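Local coordinates for protein discoidin-2 (Dictyostelium discoideum, PDB 2VM9) that binds galactose and N-acetylgalactosamine as a homotrimeric, calcium-containing lectin and may take part in spore coat formation, at the interface of chains A and B. Numbering follows the deposited sequence. Chains: chain A/B, Discoidin-2.

Contact 1: the interface of chains A and B. Residues chain A 159-162; chain B 162-164, 254.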
# COMPACT_ATOMS: atom_id res chain seq x y z
N TYR A 159 -3.76 -9.29 7.85
CA TYR A 159 -3.16 -10.04 6.73
C TYR A 159 -2.87 -9.20 5.49
O TYR A 159 -2.41 -9.73 4.47
CB TYR A 159 -4.05 -11.24 6.35
CG TYR A 159 -5.51 -10.95 6.04
CD1 TYR A 159 -5.88 -10.10 4.99
CD2 TYR A 159 -6.52 -11.55 6.78
CE1 TYR A 159 -7.24 -9.86 4.71
CE2 TYR A 159 -7.86 -11.32 6.52
CZ TYR A 159 -8.22 -10.48 5.49
OH TYR A 159 -9.56 -10.28 5.25
N SER A 160 -3.15 -7.89 5.53
CA SER A 160 -3.00 -7.10 4.31
C SER A 160 -1.59 -6.56 4.13
O SER A 160 -0.86 -6.36 5.11
CB SER A 160 -4.01 -5.96 4.27
OG SER A 160 -3.87 -5.21 5.44
N ASN A 161 -1.21 -6.34 2.88
CA ASN A 161 0.09 -5.76 2.54
C ASN A 161 1.29 -6.54 3.13
O ASN A 161 2.20 -5.92 3.66
CB ASN A 161 0.20 -4.31 3.06
CG ASN A 161 -1.03 -3.46 2.73
OD1 ASN A 161 -1.79 -3.06 3.64
ND2 ASN A 161 -1.24 -3.18 1.44
N PRO A 162 1.31 -7.89 3.03
CA PRO A 162 2.45 -8.58 3.65
C PRO A 162 3.73 -8.36 2.84
O PRO A 162 3.67 -7.97 1.69
CB PRO A 162 2.02 -10.06 3.59
CG PRO A 162 1.19 -10.14 2.38
CD PRO A 162 0.41 -8.85 2.35
N PRO B 162 -1.76 -7.92 -2.69
CA PRO B 162 -2.68 -8.98 -2.26
C PRO B 162 -2.60 -9.20 -0.74
O PRO B 162 -1.64 -8.78 -0.12
CB PRO B 162 -2.17 -10.22 -3.01
CG PRO B 162 -0.72 -9.98 -3.13
CD PRO B 162 -0.58 -8.49 -3.38
N SER B 163 -3.64 -9.78 -0.16
CA SER B 163 -3.66 -10.18 1.23
C SER B 163 -3.39 -11.69 1.24
O SER B 163 -3.74 -12.39 0.28
CB SER B 163 -5.04 -9.91 1.83
OG SER B 163 -5.27 -8.51 2.02
N VAL B 164 -2.76 -12.16 2.31
CA VAL B 164 -2.25 -13.54 2.35
C VAL B 164 -2.45 -14.12 3.75
O VAL B 164 -2.18 -13.46 4.74
CB VAL B 164 -0.74 -13.58 1.97
CG1 VAL B 164 -0.13 -14.96 2.22
CG2 VAL B 164 -0.50 -13.17 0.51
N GLU B 254 -5.72 -13.25 -1.35
CA GLU B 254 -6.93 -12.50 -1.70
C GLU B 254 -6.54 -11.29 -2.53
O GLU B 254 -5.70 -10.51 -2.09
CB GLU B 254 -7.66 -12.04 -0.44
CG GLU B 254 -9.02 -11.41 -0.74
CD GLU B 254 -9.60 -10.60 0.40
OE1 GLU B 254 -8.83 -10.13 1.27
OE2 GLU B 254 -10.83 -10.40 0.39
O HOH W 1 -3.49 -6.40 0.97
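B:Ser163 OG is tied by a bridging water, 3.0 Å away, to the backbone N of A:Asn161, while the ring of A:Tyr159 turns an edge to the hydroxyl. The hydroxyl lies in the ring plane beside CD1, and B:Ser163 CB comes to 3.3 Å from the same A:Tyr159 CD1, so the serine abuts the rim of the ring and not its face. The tyrosine reaches this spot with CG between its own backbone N and carbonyl carbon (chi1 55°), which swings the ring toward chain B. Farther along, the B:Glu254 carboxylate stands at a steep 72° to the ring, its OE1 3.8 Å from A:Tyr159 CE1. A backbone hydrogen bond joins the chains, from B:Val164 N to A:Tyr159 O at 3.3 Å, long but fairly straight. Beside it the side chains of A:Pro162 and B:Val164 cross at nearly a right angle, with A:Pro162 CG 3.9 Å from B:Val164 CG2. Chain A contributes the linker between its beta-sandwich and lectin-like regions; chain B contributes the end of its own linker, the start of strand 163-170 and the end of strand 243-254, so that one subunit's linker borders its neighbour's lectin-like region.

Contact 2: the interface of chains A and B. Residues chain A 22-25, 55-56; chain B 39-40, 45-47.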
# COMPACT_ATOMS: atom_id res chain seq x y z
N THR A 22 -14.10 23.97 -6.12
CA THR A 22 -13.72 25.37 -5.88
C THR A 22 -13.86 25.62 -4.38
O THR A 22 -14.56 24.85 -3.67
CB THR A 22 -14.63 26.38 -6.66
OG1 THR A 22 -15.98 26.33 -6.15
CG2 THR A 22 -14.62 26.09 -8.19
N ASP A 23 -13.21 26.70 -3.92
CA ASP A 23 -13.24 27.13 -2.50
C ASP A 23 -13.61 28.61 -2.52
O ASP A 23 -13.04 29.38 -3.29
CB ASP A 23 -11.85 27.06 -1.88
CG ASP A 23 -11.39 25.65 -1.60
OD1 ASP A 23 -12.24 24.71 -1.53
OD2 ASP A 23 -10.15 25.49 -1.42
N TYR A 24 -14.53 29.01 -1.65
CA TYR A 24 -14.84 30.44 -1.57
C TYR A 24 -13.55 31.26 -1.41
O TYR A 24 -13.37 32.32 -2.02
CB TYR A 24 -15.78 30.72 -0.41
CG TYR A 24 -16.40 32.07 -0.60
CD1 TYR A 24 -17.47 32.23 -1.50
CD2 TYR A 24 -15.92 33.18 0.08
CE1 TYR A 24 -18.03 33.49 -1.72
CE2 TYR A 24 -16.48 34.45 -0.13
CZ TYR A 24 -17.53 34.59 -1.04
OH TYR A 24 -18.11 35.83 -1.24
N ASN A 25 -12.66 30.74 -0.57
CA ASN A 25 -11.24 31.10 -0.57
C ASN A 25 -10.56 30.08 0.34
O ASN A 25 -11.18 29.11 0.76
CB ASN A 25 -11.00 32.53 -0.07
CG ASN A 25 -11.62 32.79 1.28
OD1 ASN A 25 -11.61 31.93 2.16
ND2 ASN A 25 -12.15 34.00 1.46
N SER A 55 -16.77 28.04 -4.06
CA SER A 55 -16.84 29.39 -4.60
C SER A 55 -18.05 29.58 -5.52
O SER A 55 -18.84 30.53 -5.37
CB SER A 55 -15.55 29.78 -5.33
OG SER A 55 -15.68 31.14 -5.77
N VAL A 56 -18.20 28.66 -6.46
CA VAL A 56 -19.31 28.64 -7.42
C VAL A 56 -20.48 27.88 -6.82
O VAL A 56 -20.30 26.85 -6.19
CB VAL A 56 -18.83 27.94 -8.71
CG1 VAL A 56 -20.01 27.73 -9.69
CG2 VAL A 56 -17.71 28.78 -9.34
N ASN B 39 -12.15 28.81 -11.18
CA ASN B 39 -13.09 29.11 -10.10
C ASN B 39 -14.04 30.23 -10.54
O ASN B 39 -14.34 30.34 -11.75
CB ASN B 39 -12.39 29.29 -8.75
CG ASN B 39 -11.33 30.39 -8.78
OD1 ASN B 39 -11.33 31.24 -9.67
ND2 ASN B 39 -10.43 30.38 -7.79
N SER B 40 -14.54 31.04 -9.61
CA SER B 40 -15.57 32.00 -9.98
C SER B 40 -15.04 33.02 -10.98
O SER B 40 -13.88 33.48 -10.87
CB SER B 40 -16.13 32.71 -8.76
OG SER B 40 -17.13 33.63 -9.17
N ARG B 45 -14.55 39.71 -6.41
CA ARG B 45 -13.99 39.05 -5.25
C ARG B 45 -12.91 38.08 -5.72
O ARG B 45 -12.97 37.58 -6.84
CB ARG B 45 -15.08 38.29 -4.46
CG ARG B 45 -15.75 37.14 -5.23
CD ARG B 45 -16.84 36.44 -4.35
NE ARG B 45 -17.64 35.53 -5.17
CZ ARG B 45 -17.36 34.23 -5.32
NH1 ARG B 45 -16.32 33.70 -4.69
NH2 ARG B 45 -18.13 33.47 -6.10
N PHE B 46 -11.94 37.83 -4.85
CA PHE B 46 -10.83 36.95 -5.18
C PHE B 46 -11.01 35.64 -4.40
O PHE B 46 -10.95 35.63 -3.17
CB PHE B 46 -9.51 37.62 -4.80
CG PHE B 46 -8.31 36.84 -5.22
CD1 PHE B 46 -8.07 36.63 -6.57
CD2 PHE B 46 -7.43 36.31 -4.28
CE1 PHE B 46 -6.97 35.89 -6.99
CE2 PHE B 46 -6.32 35.57 -4.70
CZ PHE B 46 -6.09 35.37 -6.04
N ASP B 47 -11.24 34.56 -5.13
CA ASP B 47 -11.43 33.26 -4.51
C ASP B 47 -10.19 32.36 -4.67
O ASP B 47 -10.24 31.15 -4.36
CB ASP B 47 -12.69 32.56 -5.04
CG ASP B 47 -12.73 32.43 -6.58
OD1 ASP B 47 -11.94 33.10 -7.28
OD2 ASP B 47 -13.61 31.68 -7.08
O HOH W 2 -11.45 28.50 -5.61
O HOH W 3 -14.41 34.73 -2.93
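The A:Tyr24 ring and the B:Arg45 guanidinium lie almost parallel, 6° apart, although the two side chains cross at about a right angle. Overlap is partial: A:Tyr24 CE1 sits over the rim of one guanidinium face, 3.7 Å from B:Arg45 CZ. An extended chain from CG to NE carries the guanidinium alongside the ring's face, and its edge remains available for polar partners. There NH1 donates to A:Ser55 OG at 2.9 Å, nearly in the guanidinium plane, whereas the bonds from NH2 to the same serine are weak. A:Ser55 OG is anti to its backbone N (chi1 -178°), which points it into chain B; besides accepting from the arginine it donates to B:Asp47 OD2 at 2.5 Å. The serine hydroxyl thus bridges a basic and an acidic side chain, and the arginine may strengthen its donation. B:Asp47 OD2 takes the serine on its anti side and uses its syn lone pair for B:Ser40 N, 2.8 Å away. B:Asn39, B:Ser40 and B:Asp47 belong to the calcium site of the beta-sandwich region, so the calcium-binding loops face the neighbour and may be steadied by the metal. At the same guanidinium edge, a water 2.8 Å from B:Arg45 NH1 passes the link to A:Tyr24 O, also 2.8 Å away.

Contact 3: the interface of chains A and B. Residues chain A 96, 98-100, 102, 133; chain B 7-8, 13, 15, 155.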
# COMPACT_ATOMS: atom_id res chain seq x y z
N THR A 96 -14.68 5.44 -7.59
CA THR A 96 -13.87 4.69 -8.53
C THR A 96 -12.99 3.72 -7.78
O THR A 96 -12.40 4.02 -6.74
CB THR A 96 -12.99 5.61 -9.44
OG1 THR A 96 -12.27 4.81 -10.40
CG2 THR A 96 -12.00 6.45 -8.57
N ASP A 98 -10.60 1.81 -9.84
CA ASP A 98 -9.33 1.83 -10.60
C ASP A 98 -8.77 3.23 -10.90
O ASP A 98 -7.69 3.36 -11.51
CB ASP A 98 -9.47 1.05 -11.92
CG ASP A 98 -10.55 1.61 -12.83
OD1 ASP A 98 -11.02 2.77 -12.64
OD2 ASP A 98 -10.94 0.89 -13.78
N ASN A 99 -9.48 4.27 -10.45
CA ASN A 99 -9.08 5.67 -10.71
C ASN A 99 -9.07 6.06 -12.20
O ASN A 99 -8.42 7.03 -12.60
CB ASN A 99 -7.75 6.01 -10.04
CG ASN A 99 -7.84 5.94 -8.54
OD1 ASN A 99 -7.15 5.14 -7.90
ND2 ASN A 99 -8.69 6.78 -7.95
N VAL A 100 -9.81 5.31 -13.01
CA VAL A 100 -9.99 5.60 -14.41
C VAL A 100 -11.50 5.67 -14.68
O VAL A 100 -11.99 6.65 -15.24
CB VAL A 100 -9.35 4.49 -15.29
CG1 VAL A 100 -9.71 4.71 -16.77
CG2 VAL A 100 -7.81 4.42 -15.06
N TRP A 102 -15.23 5.90 -13.28
CA TRP A 102 -16.05 6.35 -12.17
C TRP A 102 -17.47 5.88 -12.34
O TRP A 102 -17.98 5.81 -13.46
CB TRP A 102 -16.03 7.87 -12.07
CG TRP A 102 -14.76 8.39 -11.50
CD1 TRP A 102 -13.53 8.44 -12.12
CD2 TRP A 102 -14.58 8.89 -10.18
NE1 TRP A 102 -12.60 8.96 -11.24
CE2 TRP A 102 -13.22 9.25 -10.05
CE3 TRP A 102 -15.44 9.08 -9.09
CZ2 TRP A 102 -12.69 9.80 -8.88
CZ3 TRP A 102 -14.92 9.63 -7.92
CH2 TRP A 102 -13.55 9.97 -7.82
N SER A 133 -11.06 6.14 -4.66
CA SER A 133 -11.49 7.54 -4.50
C SER A 133 -12.99 7.65 -4.51
O SER A 133 -13.69 6.85 -5.16
CB SER A 133 -10.86 8.43 -5.57
OG SER A 133 -9.43 8.30 -5.52
N SER B 7 -4.73 5.97 -18.55
CA SER B 7 -3.75 6.28 -17.53
C SER B 7 -4.57 6.92 -16.42
O SER B 7 -5.73 7.28 -16.64
CB SER B 7 -2.64 7.20 -18.06
OG SER B 7 -3.17 8.45 -18.46
N VAL B 8 -3.99 7.05 -15.24
CA VAL B 8 -4.69 7.64 -14.10
C VAL B 8 -4.24 9.10 -13.96
O VAL B 8 -3.05 9.36 -13.93
CB VAL B 8 -4.32 6.88 -12.81
CG1 VAL B 8 -4.79 7.61 -11.53
CG2 VAL B 8 -4.86 5.43 -12.88
N ASN B 13 -7.75 12.53 -9.06
CA ASN B 13 -8.25 11.45 -8.21
C ASN B 13 -7.81 11.56 -6.76
O ASN B 13 -8.09 10.66 -5.95
CB ASN B 13 -7.79 10.13 -8.80
CG ASN B 13 -8.67 9.67 -9.93
OD1 ASN B 13 -9.67 8.97 -9.70
ND2 ASN B 13 -8.31 10.05 -11.17
N LEU B 15 -4.82 11.34 -5.42
CA LEU B 15 -3.94 10.22 -5.07
C LEU B 15 -2.59 10.65 -4.49
O LEU B 15 -1.85 9.81 -3.95
CB LEU B 15 -3.72 9.30 -6.27
CG LEU B 15 -4.98 8.58 -6.78
CD1 LEU B 15 -4.68 7.77 -8.03
CD2 LEU B 15 -5.58 7.67 -5.67
N PRO B 155 -2.45 2.58 -14.30
CA PRO B 155 -3.38 2.08 -13.28
C PRO B 155 -2.76 0.96 -12.48
O PRO B 155 -1.84 0.28 -12.97
CB PRO B 155 -4.55 1.48 -14.09
CG PRO B 155 -4.38 1.92 -15.43
CD PRO B 155 -2.96 2.38 -15.67
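A:Asn99 adopts a positive phi in the turn between strands 87-96 and 102-104, where its N bonds to A:Thr96 OG1 and A:Val100 N to A:Asp98 OD1. The turn presents the A:Asn99 side chain to chain B, with CG anti to the carbonyl carbon (chi1 -64°). The A:Asn99 and B:Asn13 side chains cross obliquely with their amide planes nearly perpendicular, 80° apart, and ND2 of A:Asn99 donates to B:Asn13 OD1 at 3.0 Å. The donor keeps this oxygen near its own amide plane but stands above the acceptor's carbonyl plane. ND2 also donates to A:Ser133 OG, and that hydroxyl in turn donates to the backbone O of B:Asn13 at 2.8 Å, in the plane of the carbonyl. B:Asn13 is therefore held at both side chain and backbone by a linked pair of chain A residues. A:Trp102 runs past it in the opposite direction, its indole 32° from the amide plane; NE1 adds a weak bond to OD1. Packing contacts flank the polar group: the B:Leu15 methyls meet the A:Asn99 amide tip to tip, and A:Val100 CG2 lies 3.8 Å from B:Val8 CG2. Within chain A, A:Thr96 supports the indole, its methyl CG2 resting 3.3 Å above the ring plane of A:Trp102, toward the rim.

The three contacts share no residue and are spread along the same pair of subunits: measured between C-alpha centres, contact 1 and contact 2 are about 43 Å apart, with contact 3 about 21 Å from contact 1 and 26 Å from contact 2. Contacts 2 and 3 join the beta-sandwich regions of the two chains, while contact 1 lies where linker and lectin-like region meet. The pairing thus runs through both regions. Mostly different residues face each other from the two chains, although A:Pro162 meets its counterpart B:Pro162 in contact 1, as suits the homotrimer, whose neighbours need not be related by a two-fold.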